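Local coordinates for protein endoglucanase A (PDB 6Q1I) that hydrolyses internal beta-1,4-glucosidic linkages of cellulose, lichenan and barley beta-glucan, this chain being the family 5 catalytic domain of a longer protein, at residues A[98-103]-A[144-149]; A[76-81]-A[90-95]; A[137-142]-A[153-158]. All coordinates share one frame; numbering follows the deposited sequence.

Interaction 1 (A[98-103]-A[144-149]); sequences EVVDYC and EAFKDY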
loop_
_atom_site.group_PDB
_atom_site.type_symbol
_atom_site.label_atom_id
_atom_site.label_comp_id
_atom_site.label_asym_id
_atom_site.label_seq_id
_atom_site.Cartn_x
_atom_site.Cartn_y
_atom_site.Cartn_z
ATOM N N GLU A 98 -0.125 -15.829 9.463
ATOM C CA GLU A 98 -1.500 -16.149 9.835
ATOM C C GLU A 98 -2.481 -15.115 9.283
ATOM O O GLU A 98 -3.562 -15.473 8.794
ATOM C CB GLU A 98 -1.623 -16.293 11.354
ATOM C CG GLU A 98 -3.030 -16.703 11.848
ATOM C CD GLU A 98 -3.373 -18.198 11.693
ATOM O OE1 GLU A 98 -2.584 -18.967 11.120
ATOM O OE2 GLU A 98 -4.461 -18.606 12.160
ATOM N N VAL A 99 -2.123 -13.830 9.342
ATOM C CA VAL A 99 -3.007 -12.793 8.809
ATOM C C VAL A 99 -3.089 -12.886 7.287
ATOM O O VAL A 99 -4.174 -12.773 6.705
ATOM C CB VAL A 99 -2.550 -11.402 9.289
ATOM C CG1 VAL A 99 -3.364 -10.309 8.628
ATOM C CG2 VAL A 99 -2.661 -11.309 10.807
ATOM N N VAL A 100 -1.954 -13.127 6.624
ATOM C CA VAL A 100 -1.980 -13.394 5.188
ATOM C C VAL A 100 -2.906 -14.568 4.883
ATOM O O VAL A 100 -3.714 -14.516 3.949
ATOM C CB VAL A 100 -0.551 -13.641 4.667
ATOM C CG1 VAL A 100 -0.579 -14.243 3.242
ATOM C CG2 VAL A 100 0.266 -12.363 4.691
ATOM N N ASP A 101 -2.827 -15.636 5.687
ATOM C CA ASP A 101 -3.665 -16.812 5.451
ATOM C C ASP A 101 -5.161 -16.504 5.601
ATOM O O ASP A 101 -5.981 -17.065 4.862
ATOM C CB ASP A 101 -3.258 -17.965 6.375
ATOM C CG ASP A 101 -1.972 -18.669 5.933
ATOM O OD1 ASP A 101 -1.599 -18.593 4.747
ATOM O OD2 ASP A 101 -1.335 -19.326 6.780
ATOM N N TYR A 102 -5.548 -15.642 6.558
ATOM C CA TYR A 102 -6.954 -15.245 6.643
ATOM C C TYR A 102 -7.433 -14.745 5.285
ATOM O O TYR A 102 -8.530 -15.070 4.831
ATOM C CB TYR A 102 -7.178 -14.110 7.653
ATOM C CG TYR A 102 -6.869 -14.355 9.113
ATOM C CD1 TYR A 102 -6.806 -15.627 9.659
ATOM C CD2 TYR A 102 -6.648 -13.275 9.957
ATOM C CE1 TYR A 102 -6.513 -15.803 11.015
ATOM C CE2 TYR A 102 -6.371 -13.437 11.279
ATOM C CZ TYR A 102 -6.296 -14.689 11.811
ATOM O OH TYR A 102 -5.995 -14.790 13.148
ATOM N N CYS A 103 -6.612 -13.905 4.651
ATOM C CA CYS A 103 -6.989 -13.237 3.411
ATOM C C CYS A 103 -6.946 -14.189 2.227
ATOM O O CYS A 103 -7.873 -14.215 1.408
ATOM C CB CYS A 103 -6.035 -12.067 3.168
ATOM S SG CYS A 103 -6.039 -10.786 4.456
ATOM N N GLU A 144 11.372 -16.264 1.186
ATOM C CA GLU A 144 11.472 -17.675 1.550
ATOM C C GLU A 144 10.247 -18.120 2.338
ATOM O O GLU A 144 9.702 -19.203 2.098
ATOM C CB GLU A 144 12.761 -17.933 2.348
ATOM C CG GLU A 144 14.036 -17.959 1.486
ATOM C CD GLU A 144 15.340 -18.021 2.285
ATOM O OE1 GLU A 144 15.324 -17.810 3.519
ATOM O OE2 GLU A 144 16.399 -18.276 1.665
ATOM N N ALA A 145 9.782 -17.282 3.266
ATOM C CA ALA A 145 8.646 -17.668 4.098
ATOM C C ALA A 145 7.382 -17.851 3.268
ATOM O O ALA A 145 6.553 -18.707 3.589
ATOM C CB ALA A 145 8.411 -16.626 5.193
ATOM N N PHE A 146 7.224 -17.076 2.189
ATOM C CA PHE A 146 6.006 -17.071 1.379
ATOM C C PHE A 146 6.211 -17.674 -0.010
ATOM O O PHE A 146 5.341 -17.539 -0.873
ATOM C CB PHE A 146 5.415 -15.655 1.304
ATOM C CG PHE A 146 4.890 -15.177 2.627
ATOM C CD1 PHE A 146 3.623 -15.529 3.048
ATOM C CD2 PHE A 146 5.685 -14.417 3.476
ATOM C CE1 PHE A 146 3.146 -15.113 4.298
ATOM C CE2 PHE A 146 5.220 -13.999 4.722
ATOM C CZ PHE A 146 3.947 -14.348 5.130
ATOM N N LYS A 147 7.310 -18.405 -0.208
ATOM C CA LYS A 147 7.684 -18.860 -1.541
ATOM C C LYS A 147 6.608 -19.725 -2.187
ATOM O O LYS A 147 6.429 -19.682 -3.409
ATOM C CB LYS A 147 9.007 -19.630 -1.468
ATOM C CG LYS A 147 9.473 -20.202 -2.789
ATOM C CD LYS A 147 10.832 -20.887 -2.673
ATOM C CE LYS A 147 11.103 -21.718 -3.915
ATOM N NZ LYS A 147 12.524 -22.150 -4.039
ATOM N N ASP A 148 5.904 -20.543 -1.406
ATOM C CA ASP A 148 4.983 -21.522 -1.980
ATOM C C ASP A 148 3.571 -20.984 -2.189
ATOM O O ASP A 148 2.704 -21.725 -2.669
ATOM C CB ASP A 148 4.953 -22.782 -1.116
ATOM C CG ASP A 148 6.281 -23.510 -1.122
ATOM O OD1 ASP A 148 6.983 -23.451 -2.155
ATOM O OD2 ASP A 148 6.630 -24.121 -0.096
ATOM N N TYR A 149 3.320 -19.727 -1.848
ATOM C CA TYR A 149 2.011 -19.131 -2.071
ATOM C C TYR A 149 1.769 -18.911 -3.561
ATOM O O TYR A 149 2.689 -18.612 -4.332
ATOM C CB TYR A 149 1.914 -17.810 -1.292
ATOM C CG TYR A 149 1.667 -18.064 0.177
ATOM C CD1 TYR A 149 2.635 -18.650 0.976
ATOM C CD2 TYR A 149 0.446 -17.772 0.756
ATOM C CE1 TYR A 149 2.399 -18.926 2.305
ATOM C CE2 TYR A 149 0.197 -18.048 2.090
ATOM C CZ TYR A 149 1.184 -18.624 2.861
ATOM O OH TYR A 149 0.958 -18.925 4.183
#
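A type I beta turn from F146 to Y149, just past helix 128-145, carries two aromatic rings against V100 and D101 of helix 90-105. The Y149 hydroxyl donates a short hydrogen bond, OH to D101 OD1 at 2.6 Å. It reaches OD1 from the syn side, 22° out of the carboxylate plane. Carboxylate and phenol ring are nearly coplanar, 12° apart, and OD1 sits at the ring edge, 3.3 Å from Y149 CE2. Helices 90-105 and 128-145 are consecutive outer helices of the (beta/alpha)8 barrel, and the turn after the second meets the C-terminal part of the first, at the end of the barrel away from the catalytic end. Deeper in, V100 faces both rings. Its CG1, set anti to the backbone N (chi1 167°), lies 4.0 Å from F146 CE1 and 4.1 Å from Y149 CE2. Within the turn Y149 N bonds F146 O at 3.1 Å, and F146 CD1 stands over the rim of one face of the Y149 ring. K97 makes a cation-pi contact with F146 and also bonds A145 O, while Y149 O is held by R202 and N198.

Interaction 2 (A[76-81]-A[90-95]); sequences TTWGEH and EEWVKR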
loop_
_atom_site.group_PDB
_atom_site.type_symbol
_atom_site.label_atom_id
_atom_site.label_comp_id
_atom_site.label_asym_id
_atom_site.label_seq_id
_atom_site.Cartn_x
_atom_site.Cartn_y
_atom_site.Cartn_z
ATOM N N THR A 76 3.209 -3.919 6.451
ATOM C CA THR A 76 3.963 -4.620 7.485
ATOM C C THR A 76 5.299 -3.929 7.691
ATOM O O THR A 76 6.051 -3.727 6.730
ATOM C CB THR A 76 4.175 -6.090 7.099
ATOM O OG1 THR A 76 2.905 -6.713 6.872
ATOM C CG2 THR A 76 4.884 -6.847 8.204
ATOM N N THR A 77 5.585 -3.548 8.937
ATOM C CA THR A 77 6.855 -2.922 9.309
ATOM C C THR A 77 7.741 -3.982 9.951
ATOM O O THR A 77 7.337 -4.627 10.927
ATOM C CB THR A 77 6.616 -1.726 10.229
ATOM O OG1 THR A 77 5.891 -0.731 9.490
ATOM C CG2 THR A 77 7.937 -1.139 10.744
ATOM N N TRP A 78 8.926 -4.199 9.372
ATOM C CA TRP A 78 9.754 -5.354 9.700
ATOM C C TRP A 78 10.999 -5.031 10.516
ATOM O O TRP A 78 11.503 -5.914 11.218
ATOM C CB TRP A 78 10.215 -6.070 8.422
ATOM C CG TRP A 78 9.132 -6.554 7.511
ATOM C CD1 TRP A 78 8.528 -5.833 6.530
ATOM C CD2 TRP A 78 8.544 -7.864 7.460
ATOM N NE1 TRP A 78 7.605 -6.600 5.877
ATOM C CE2 TRP A 78 7.582 -7.849 6.437
ATOM C CE3 TRP A 78 8.721 -9.039 8.193
ATOM C CZ2 TRP A 78 6.813 -8.963 6.116
ATOM C CZ3 TRP A 78 7.962 -10.142 7.867
ATOM C CH2 TRP A 78 7.017 -10.099 6.847
ATOM N N GLY A 79 11.528 -3.811 10.420
ATOM C CA GLY A 79 12.863 -3.553 10.944
ATOM C C GLY A 79 13.015 -3.844 12.428
ATOM O O GLY A 79 14.065 -4.321 12.869
ATOM N N GLU A 80 11.984 -3.538 13.224
ATOM C CA GLU A 80 12.012 -3.764 14.665
ATOM C C GLU A 80 12.035 -5.240 15.027
ATOM O O GLU A 80 12.188 -5.568 16.209
ATOM C CB GLU A 80 10.794 -3.092 15.303
ATOM C CG GLU A 80 10.875 -1.573 15.406
ATOM C CD GLU A 80 10.677 -0.834 14.090
ATOM O OE1 GLU A 80 10.045 -1.381 13.157
ATOM O OE2 GLU A 80 11.127 0.325 14.012
ATOM N N HIS A 81 11.861 -6.126 14.049
ATOM C CA HIS A 81 11.796 -7.565 14.264
ATOM C C HIS A 81 13.065 -8.269 13.824
ATOM O O HIS A 81 13.120 -9.500 13.864
ATOM C CB HIS A 81 10.559 -8.121 13.552
ATOM C CG HIS A 81 9.313 -7.391 13.923
ATOM N ND1 HIS A 81 8.713 -7.542 15.152
ATOM C CD2 HIS A 81 8.609 -6.435 13.275
ATOM C CE1 HIS A 81 7.673 -6.734 15.233
ATOM N NE2 HIS A 81 7.591 -6.048 14.109
ATOM N N GLU A 90 11.028 -15.316 14.487
ATOM C CA GLU A 90 10.174 -16.315 13.858
ATOM C C GLU A 90 8.721 -16.184 14.281
ATOM O O GLU A 90 7.821 -16.482 13.489
ATOM C CB GLU A 90 10.686 -17.710 14.188
ATOM C CG GLU A 90 11.863 -18.093 13.326
ATOM C CD GLU A 90 12.708 -19.163 13.954
ATOM O OE1 GLU A 90 12.181 -19.882 14.821
ATOM O OE2 GLU A 90 13.898 -19.274 13.589
ATOM N N GLU A 91 8.462 -15.758 15.516
ATOM C CA GLU A 91 7.084 -15.530 15.929
ATOM C C GLU A 91 6.447 -14.395 15.134
ATOM O O GLU A 91 5.258 -14.457 14.799
ATOM C CB GLU A 91 7.016 -15.282 17.431
ATOM C CG GLU A 91 7.213 -16.550 18.263
ATOM C CD GLU A 91 6.110 -17.601 18.044
ATOM O OE1 GLU A 91 4.914 -17.236 17.949
ATOM O OE2 GLU A 91 6.441 -18.805 17.971
ATOM N N TRP A 92 7.227 -13.352 14.808
ATOM C CA TRP A 92 6.714 -12.283 13.957
ATOM C C TRP A 92 6.305 -12.822 12.594
ATOM O O TRP A 92 5.195 -12.569 12.114
ATOM C CB TRP A 92 7.760 -11.178 13.805
ATOM C CG TRP A 92 7.271 -10.071 12.920
ATOM C CD1 TRP A 92 7.699 -9.775 11.663
ATOM C CD2 TRP A 92 6.225 -9.137 13.220
ATOM N NE1 TRP A 92 6.989 -8.705 11.164
ATOM C CE2 TRP A 92 6.077 -8.298 12.103
ATOM C CE3 TRP A 92 5.400 -8.927 14.331
ATOM C CZ2 TRP A 92 5.140 -7.262 12.067
ATOM C CZ3 TRP A 92 4.467 -7.915 14.284
ATOM C CH2 TRP A 92 4.348 -7.092 13.166
ATOM N N VAL A 93 7.200 -13.566 11.950
ATOM C CA VAL A 93 6.876 -14.132 10.644
ATOM C C VAL A 93 5.621 -14.991 10.733
ATOM O O VAL A 93 4.754 -14.938 9.854
ATOM C CB VAL A 93 8.077 -14.920 10.089
ATOM C CG1 VAL A 93 7.706 -15.627 8.789
ATOM C CG2 VAL A 93 9.255 -13.995 9.881
ATOM N N LYS A 94 5.509 -15.802 11.788
ATOM C CA LYS A 94 4.342 -16.668 11.946
ATOM C C LYS A 94 3.047 -15.862 12.054
ATOM O O LYS A 94 2.010 -16.264 11.508
ATOM C CB LYS A 94 4.539 -17.550 13.180
ATOM C CG LYS A 94 3.459 -18.573 13.438
ATOM C CD LYS A 94 3.839 -19.502 14.595
ATOM C CE LYS A 94 2.860 -20.663 14.704
ATOM N NZ LYS A 94 3.515 -21.898 15.209
ATOM N N ARG A 95 3.079 -14.725 12.757
ATOM C CA ARG A 95 1.867 -13.916 12.890
ATOM C C ARG A 95 1.502 -13.242 11.571
ATOM O O ARG A 95 0.329 -13.227 11.180
ATOM C CB ARG A 95 2.027 -12.885 14.006
ATOM C CG ARG A 95 0.817 -11.964 14.165
ATOM C CD ARG A 95 -0.452 -12.730 14.538
ATOM N NE ARG A 95 -1.600 -11.835 14.559
ATOM C CZ ARG A 95 -2.864 -12.214 14.428
ATOM N NH1 ARG A 95 -3.185 -13.498 14.311
ATOM N NH2 ARG A 95 -3.809 -11.285 14.411
#
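T77 OG1 is gripped twice, by D32 O and by H116 N, and the carbonyl oxygen of the same residue, T77 O, lies 3.6 Å from CZ2 of W92 on helix 90-105. H81 lies flat on the W92 indole: its ring and the five-membered ring of W92 have centroids 3.5 Å apart and planes only 7° from parallel, a face-to-face stack. The overlap runs on across the fused system, with H81 CE1 3.3 Å from W92 CE3 and H81 NE2 above the middle of the indole. H81 CB adds a CH-pi contact over the five-membered ring. W78 meets the same indole quite differently, as an offset edge-to-face pair with planes at 88°; the pyrrole edge of W92 is turned to it, and W92 NE1 comes within 3.5 Å of W78 CE3. W92 CG is anti to the backbone N (chi1 179°), which carries the indole out from the first turn of the helix, with H81 on its face and W78 at its pyrrole edge. In the (beta/alpha) barrel this places the aromatic cluster between helix 90-105 and the loop following strand 71-74, at the catalytic end. W78 O accepts the backbone N of H81 at 2.9 Å, closing the 3-10 turn between the two aromatic residues. T76 CG2 meets the same edge of W92 further along, 3.9 Å from W92 CZ2. W78 NE1 is bonded to N113 O. The T77 side chain lies about 10 Å from that of Q284, the altered position of the probable nucleophile.

Interaction 3 (A[137-142]-A[153-158]); sequences TLWTQI and LIFETL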
loop_
_atom_site.group_PDB
_atom_site.type_symbol
_atom_site.label_atom_id
_atom_site.label_comp_id
_atom_site.label_asym_id
_atom_site.label_seq_id
_atom_site.Cartn_x
_atom_site.Cartn_y
_atom_site.Cartn_z
ATOM N N THR A 137 18.718 -8.980 2.648
ATOM C CA THR A 137 18.520 -10.097 3.567
ATOM C C THR A 137 17.085 -10.134 4.084
ATOM O O THR A 137 16.496 -11.211 4.238
ATOM C CB THR A 137 19.497 -10.004 4.738
ATOM O OG1 THR A 137 20.838 -9.837 4.258
ATOM C CG2 THR A 137 19.400 -11.278 5.564
ATOM N N LEU A 138 16.505 -8.964 4.360
ATOM C CA LEU A 138 15.102 -8.903 4.755
ATOM C C LEU A 138 14.204 -9.515 3.684
ATOM O O LEU A 138 13.371 -10.383 3.979
ATOM C CB LEU A 138 14.709 -7.453 5.043
ATOM C CG LEU A 138 13.222 -7.218 5.333
ATOM C CD1 LEU A 138 12.750 -8.017 6.548
ATOM C CD2 LEU A 138 12.968 -5.746 5.531
ATOM N N TRP A 139 14.355 -9.076 2.426
ATOM C CA TRP A 139 13.499 -9.608 1.369
ATOM C C TRP A 139 13.779 -11.080 1.084
ATOM O O TRP A 139 12.862 -11.815 0.702
ATOM C CB TRP A 139 13.543 -8.736 0.101
ATOM C CG TRP A 139 12.426 -7.740 0.146
ATOM C CD1 TRP A 139 12.522 -6.384 0.300
ATOM C CD2 TRP A 139 11.028 -8.044 0.086
ATOM N NE1 TRP A 139 11.255 -5.828 0.346
ATOM C CE2 TRP A 139 10.327 -6.830 0.216
ATOM C CE3 TRP A 139 10.303 -9.230 -0.053
ATOM C CZ2 TRP A 139 8.929 -6.772 0.205
ATOM C CZ3 TRP A 139 8.923 -9.172 -0.060
ATOM C CH2 TRP A 139 8.250 -7.951 0.073
ATOM N N THR A 140 15.020 -11.537 1.258
ATOM C CA THR A 140 15.281 -12.968 1.128
ATOM C C THR A 140 14.417 -13.754 2.102
ATOM O O THR A 140 13.783 -14.744 1.727
ATOM C CB THR A 140 16.765 -13.268 1.346
ATOM O OG1 THR A 140 17.523 -12.650 0.304
ATOM C CG2 THR A 140 17.048 -14.765 1.307
ATOM N N GLN A 141 14.361 -13.297 3.358
ATOM C CA GLN A 141 13.630 -14.022 4.392
ATOM C C GLN A 141 12.122 -13.947 4.178
ATOM O O GLN A 141 11.422 -14.950 4.345
ATOM C CB GLN A 141 14.021 -13.480 5.766
ATOM C CG GLN A 141 15.452 -13.821 6.154
ATOM C CD GLN A 141 15.873 -13.124 7.417
ATOM O OE1 GLN A 141 15.455 -13.491 8.513
ATOM N NE2 GLN A 141 16.695 -12.100 7.276
ATOM N N ILE A 142 11.594 -12.774 3.812
ATOM C CA ILE A 142 10.160 -12.684 3.535
ATOM C C ILE A 142 9.812 -13.606 2.375
ATOM O O ILE A 142 8.838 -14.363 2.421
ATOM C CB ILE A 142 9.738 -11.235 3.229
ATOM C CG1 ILE A 142 10.019 -10.276 4.389
ATOM C CG2 ILE A 142 8.248 -11.182 2.868
ATOM C CD1 ILE A 142 9.906 -8.802 3.991
ATOM N N LEU A 153 -0.873 -13.823 -3.944
ATOM C CA LEU A 153 0.037 -13.068 -3.091
ATOM C C LEU A 153 1.009 -12.267 -3.955
ATOM O O LEU A 153 1.760 -12.837 -4.762
ATOM C CB LEU A 153 0.786 -13.988 -2.128
ATOM C CG LEU A 153 1.745 -13.271 -1.178
ATOM C CD1 LEU A 153 1.001 -12.295 -0.269
ATOM C CD2 LEU A 153 2.523 -14.282 -0.357
ATOM N N ILE A 154 1.016 -10.954 -3.733
ATOM C CA ILE A 154 1.825 -9.975 -4.447
ATOM C C ILE A 154 2.763 -9.352 -3.425
ATOM O O ILE A 154 2.333 -9.025 -2.316
ATOM C CB ILE A 154 0.887 -8.886 -5.014
ATOM C CG1 ILE A 154 -0.118 -9.485 -5.997
ATOM C CG2 ILE A 154 1.673 -7.764 -5.674
ATOM C CD1 ILE A 154 -1.333 -8.613 -6.208
ATOM N N PHE A 155 4.038 -9.195 -3.772
ATOM C CA PHE A 155 4.984 -8.505 -2.905
ATOM C C PHE A 155 5.087 -7.042 -3.333
ATOM O O PHE A 155 4.974 -6.730 -4.519
ATOM C CB PHE A 155 6.381 -9.130 -2.979
ATOM C CG PHE A 155 6.490 -10.532 -2.428
ATOM C CD1 PHE A 155 5.610 -11.028 -1.484
ATOM C CD2 PHE A 155 7.531 -11.350 -2.843
ATOM C CE1 PHE A 155 5.754 -12.320 -0.987
ATOM C CE2 PHE A 155 7.684 -12.622 -2.339
ATOM C CZ PHE A 155 6.794 -13.116 -1.417
ATOM N N GLU A 156 5.326 -6.151 -2.367
ATOM C CA GLU A 156 5.563 -4.729 -2.621
ATOM C C GLU A 156 6.849 -4.340 -1.900
ATOM O O GLU A 156 6.924 -4.438 -0.672
ATOM C CB GLU A 156 4.359 -3.901 -2.143
ATOM C CG GLU A 156 4.576 -2.401 -2.169
ATOM C CD GLU A 156 3.476 -1.629 -1.459
ATOM O OE1 GLU A 156 2.291 -1.901 -1.729
ATOM O OE2 GLU A 156 3.804 -0.772 -0.605
ATOM N N THR A 157 7.869 -3.918 -2.658
ATOM C CA THR A 157 9.228 -3.836 -2.115
ATOM C C THR A 157 9.334 -2.856 -0.949
ATOM O O THR A 157 9.959 -3.157 0.080
ATOM C CB THR A 157 10.198 -3.410 -3.219
ATOM O OG1 THR A 157 9.720 -2.199 -3.819
ATOM C CG2 THR A 157 10.358 -4.510 -4.287
ATOM N N LEU A 158 8.788 -1.655 -1.131
ATOM C CA LEU A 158 8.904 -0.534 -0.212
ATOM C C LEU A 158 7.593 0.236 -0.269
ATOM O O LEU A 158 6.822 0.102 -1.226
ATOM C CB LEU A 158 10.049 0.408 -0.626
ATOM C CG LEU A 158 11.467 -0.159 -0.560
ATOM C CD1 LEU A 158 12.434 0.781 -1.259
ATOM C CD2 LEU A 158 11.889 -0.395 0.873
#
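With chi1 at -93°, off the usual staggered position, W139 swings its indole off helix 128-145 towards the end of strand 153-156, while F155 sets its CG anti to its carbonyl carbon and offers a ring face. The indole N-H is the polar link: W139 NE1 donates to T157 O at 3.0 Å, with an N-H...O angle of 153°. The acceptor lies close to the indole plane, and the donor lies in the carbonyl plane on a lone pair. Farther round the same edge, W139 CZ2 rests 3.2 Å from E156 O. Further round the six-membered ring, W139 CZ3 stands over one face of F155 near its rim, 3.7 Å from F155 CG; the planes meet obliquely, at 47°. Within the helix, I142 CD1 lies over one face of the indole near its rim. T157 O takes a second bond from T114 OG1, so the backbone is held just before the chain reaches Q160, the altered position of the probable proton donor. The contact ties helix to strand in the beta-alpha-beta unit 109-113, 128-145, 153-156; helix 175-194 covers W139 through A188 and I192.

Along the chain interaction 2 comes first, then interactions 1 and 3, whose segments alternate. All lie on the same side of the chain's centre, their own centres 12 to 13 Å apart. Helix 90-105 serves interactions 2 and 1, its N-terminal turns in the first and later turns in the second; helix 128-145 links interactions 1 and 3. The seams also touch directly: W78 packs on L138 and I142, F146 on L153 and F155, and A145 on V93. Together they fasten two consecutive outer helices to each other, to strand 153-156 and to the loop after strand 71-74, from the catalytic end of the barrel to the opposite one.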